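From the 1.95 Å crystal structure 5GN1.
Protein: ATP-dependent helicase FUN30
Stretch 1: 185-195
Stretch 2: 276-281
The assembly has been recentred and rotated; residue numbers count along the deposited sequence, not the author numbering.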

# COMPACT_ATOMS: atom_id res chain seq x y z
N GLY A 185 2.05 -2.63 11.65
CA GLY A 185 3.45 -2.80 11.99
C GLY A 185 4.38 -1.98 11.11
O GLY A 185 5.45 -1.55 11.55
N LYS A 186 4.00 -1.77 9.85
CA LYS A 186 4.84 -0.93 9.01
C LYS A 186 4.74 0.54 9.41
O LYS A 186 5.70 1.30 9.20
CB LYS A 186 4.49 -1.11 7.54
CG LYS A 186 5.01 -2.39 6.96
CD LYS A 186 5.59 -2.17 5.58
CE LYS A 186 6.08 -3.48 5.04
NZ LYS A 186 6.49 -3.44 3.62
N ILE A 187 3.60 0.97 9.96
CA ILE A 187 3.50 2.36 10.41
C ILE A 187 4.31 2.55 11.68
O ILE A 187 4.98 3.57 11.84
CB ILE A 187 2.03 2.77 10.59
CG1 ILE A 187 1.26 2.59 9.27
CG2 ILE A 187 1.92 4.23 11.08
CD1 ILE A 187 1.85 3.33 8.07
N ASP A 188 4.27 1.57 12.59
CA ASP A 188 5.13 1.60 13.77
C ASP A 188 6.59 1.80 13.37
O ASP A 188 7.29 2.68 13.90
CB ASP A 188 4.98 0.31 14.58
CG ASP A 188 3.65 0.24 15.33
OD1 ASP A 188 3.07 1.30 15.64
OD2 ASP A 188 3.19 -0.89 15.61
N ALA A 189 7.06 1.00 12.41
CA ALA A 189 8.43 1.15 11.94
C ALA A 189 8.64 2.51 11.27
O ALA A 189 9.68 3.15 11.48
CB ALA A 189 8.77 0.01 10.97
N LEU A 190 7.68 2.96 10.46
CA LEU A 190 7.86 4.21 9.72
C LEU A 190 7.97 5.40 10.68
O LEU A 190 8.74 6.33 10.44
CB LEU A 190 6.68 4.41 8.77
CG LEU A 190 6.65 5.74 8.02
CD1 LEU A 190 7.76 5.77 6.97
CD2 LEU A 190 5.28 5.96 7.36
N LYS A 191 7.17 5.38 11.75
CA LYS A 191 7.14 6.47 12.71
C LYS A 191 8.48 6.60 13.43
O LYS A 191 8.98 7.72 13.65
CB LYS A 191 5.97 6.22 13.66
CG LYS A 191 5.94 6.94 14.97
CD LYS A 191 4.81 6.31 15.80
CE LYS A 191 4.78 6.85 17.22
NZ LYS A 191 4.39 8.29 17.27
N LYS A 192 9.10 5.47 13.74
CA LYS A 192 10.43 5.48 14.34
C LYS A 192 11.47 6.04 13.37
O LYS A 192 12.24 6.95 13.72
CB LYS A 192 10.80 4.07 14.79
CG LYS A 192 12.20 3.94 15.34
CD LYS A 192 12.47 2.55 15.89
CE LYS A 192 13.92 2.42 16.36
NZ LYS A 192 14.17 1.08 16.97
N LEU A 193 11.46 5.56 12.13
CA LEU A 193 12.43 6.03 11.15
C LEU A 193 12.24 7.51 10.83
O LEU A 193 13.22 8.26 10.69
CB LEU A 193 12.35 5.18 9.89
CG LEU A 193 13.47 5.43 8.89
CD1 LEU A 193 14.84 5.33 9.56
CD2 LEU A 193 13.36 4.46 7.72
N LEU A 194 10.98 7.96 10.69
CA LEU A 194 10.73 9.36 10.38
C LEU A 194 11.20 10.28 11.51
O LEU A 194 11.72 11.38 11.25
CB LEU A 194 9.24 9.58 10.10
CG LEU A 194 8.71 8.98 8.79
CD1 LEU A 194 7.25 9.31 8.63
CD2 LEU A 194 9.51 9.45 7.59
N LYS A 195 11.03 9.87 12.77
CA LYS A 195 11.51 10.68 13.88
C LYS A 195 13.03 10.85 13.82
O LYS A 195 13.54 11.96 14.02
CB LYS A 195 11.08 10.08 15.21
CG LYS A 195 11.34 11.05 16.37
CD LYS A 195 11.39 10.39 17.73
CE LYS A 195 12.15 11.27 18.73
NZ LYS A 195 13.60 11.40 18.39
N VAL A 276 15.52 7.89 1.64
CA VAL A 276 14.51 7.24 0.82
C VAL A 276 13.97 6.06 1.62
O VAL A 276 14.74 5.25 2.13
CB VAL A 276 15.07 6.78 -0.54
CG1 VAL A 276 14.00 5.97 -1.29
CG2 VAL A 276 15.51 7.98 -1.38
N ILE A 277 12.64 5.98 1.74
CA ILE A 277 11.97 4.86 2.39
C ILE A 277 11.15 4.16 1.33
O ILE A 277 10.28 4.78 0.71
CB ILE A 277 11.10 5.32 3.56
CG1 ILE A 277 11.95 6.05 4.60
CG2 ILE A 277 10.39 4.12 4.18
CD1 ILE A 277 11.15 6.56 5.76
N ILE A 278 11.44 2.88 1.12
CA ILE A 278 10.67 2.03 0.21
C ILE A 278 9.62 1.36 1.09
O ILE A 278 9.95 0.46 1.87
CB ILE A 278 11.56 1.01 -0.50
CG1 ILE A 278 12.72 1.70 -1.20
CG2 ILE A 278 10.75 0.20 -1.52
CD1 ILE A 278 12.29 2.57 -2.33
N PHE A 279 8.38 1.84 1.02
CA PHE A 279 7.38 1.32 1.94
C PHE A 279 7.05 -0.13 1.62
O PHE A 279 6.77 -0.92 2.53
CB PHE A 279 6.12 2.18 1.91
CG PHE A 279 5.17 1.92 3.05
CD1 PHE A 279 5.34 2.56 4.28
CD2 PHE A 279 4.10 1.05 2.90
CE1 PHE A 279 4.47 2.32 5.33
CE2 PHE A 279 3.21 0.82 3.94
CZ PHE A 279 3.39 1.46 5.16
N ASP A 280 7.13 -0.50 0.35
CA ASP A 280 6.86 -1.87 -0.08
C ASP A 280 7.68 -2.11 -1.33
O ASP A 280 7.70 -1.27 -2.23
CB ASP A 280 5.36 -2.09 -0.32
CG ASP A 280 4.74 -1.00 -1.19
OD1 ASP A 280 4.83 -1.10 -2.43
OD2 ASP A 280 4.18 -0.02 -0.62
N GLN A 281 8.39 -3.23 -1.37
CA GLN A 281 9.35 -3.36 -2.45
C GLN A 281 8.68 -3.84 -3.73
O GLN A 281 7.58 -4.40 -3.72
CB GLN A 281 10.49 -4.30 -2.04
CG GLN A 281 10.06 -5.73 -1.86
CD GLN A 281 11.10 -6.55 -1.12
OE1 GLN A 281 10.76 -7.32 -0.22
NE2 GLN A 281 12.37 -6.38 -1.50

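Residues 185-195 form helix throughout, and the evidence is the regular ladder of i+4 to i backbone hydrogen bonds, from Ala189 N to Gly185 O (3.1 Å) through Lys195 N to Lys191 O (3.1 Å); one rung, Lys192 N to Asp188 O at 3.3 Å, is weak. Residues 276-278 are the end of a strand that begins earlier in the chain, and 279-281 lie in loop or turn. The helix and strand axes run antiparallel, at 174°, and approach to 10.9 Å. That spacing leaves room for side chains between the two backbones, and the nearest pair of CA atoms, those of Lys186 and Phe279, is still 7.8 Å apart. Together the stretches bury 348 Å², most of it through Phe279, Ile277 and Lys186.

Phe279 contributes the largest share, 102 Å². Its CA-to-CB bond points sideways, but with chi1 at -166° (t) the ring reaches nearer the helix. Lys186 CD lies over one face of the ring, and Lys186 CB comes within 3.7 Å of Phe279 CZ, so the aliphatic part of the lysine packs as a hydrocarbon against the aromatic surface. Two other helix residues approach obliquely: Ile187 CD1 is 3.8 Å from Phe279 CZ, and Leu190 CD2 is 4.2 Å from Phe279 CE1.

Lys186, which covers 65 Å², combines this apolar contact with a polar one. Its chain extends past the ring, chi3 and chi4 both t, and carries the ammonium to the backbone: Lys186 NZ donates a hydrogen bond to Phe279 O at 2.8 Å, the one hydrogen bond between the stretches. The carbonyl is a good acceptor for a charged donor, and NZ is also hydrogen-bonded elsewhere in the structure. A cation-pi contribution can be at most weak, because Lys186 NZ is 5.6 Å from the centroid of the Phe279 ring, although only 27° off its normal.

Ile277, with 80 Å², packs against the later part of the helical stretch. Its CB points toward the helix, and chi1 m with chi2 t extends CD1 among three leucines. Ile277 CD1 lies 3.7 Å from Leu190 CD1, 3.6 Å from Leu193 CD2 and 3.8 Å from Leu194 CD2. These are van der Waals distances between methyl groups, as expected for apolar packing. Val276 and Ile278, its neighbours along the strand, make no contact with the helix, consistent with the alternation of side chains in a strand.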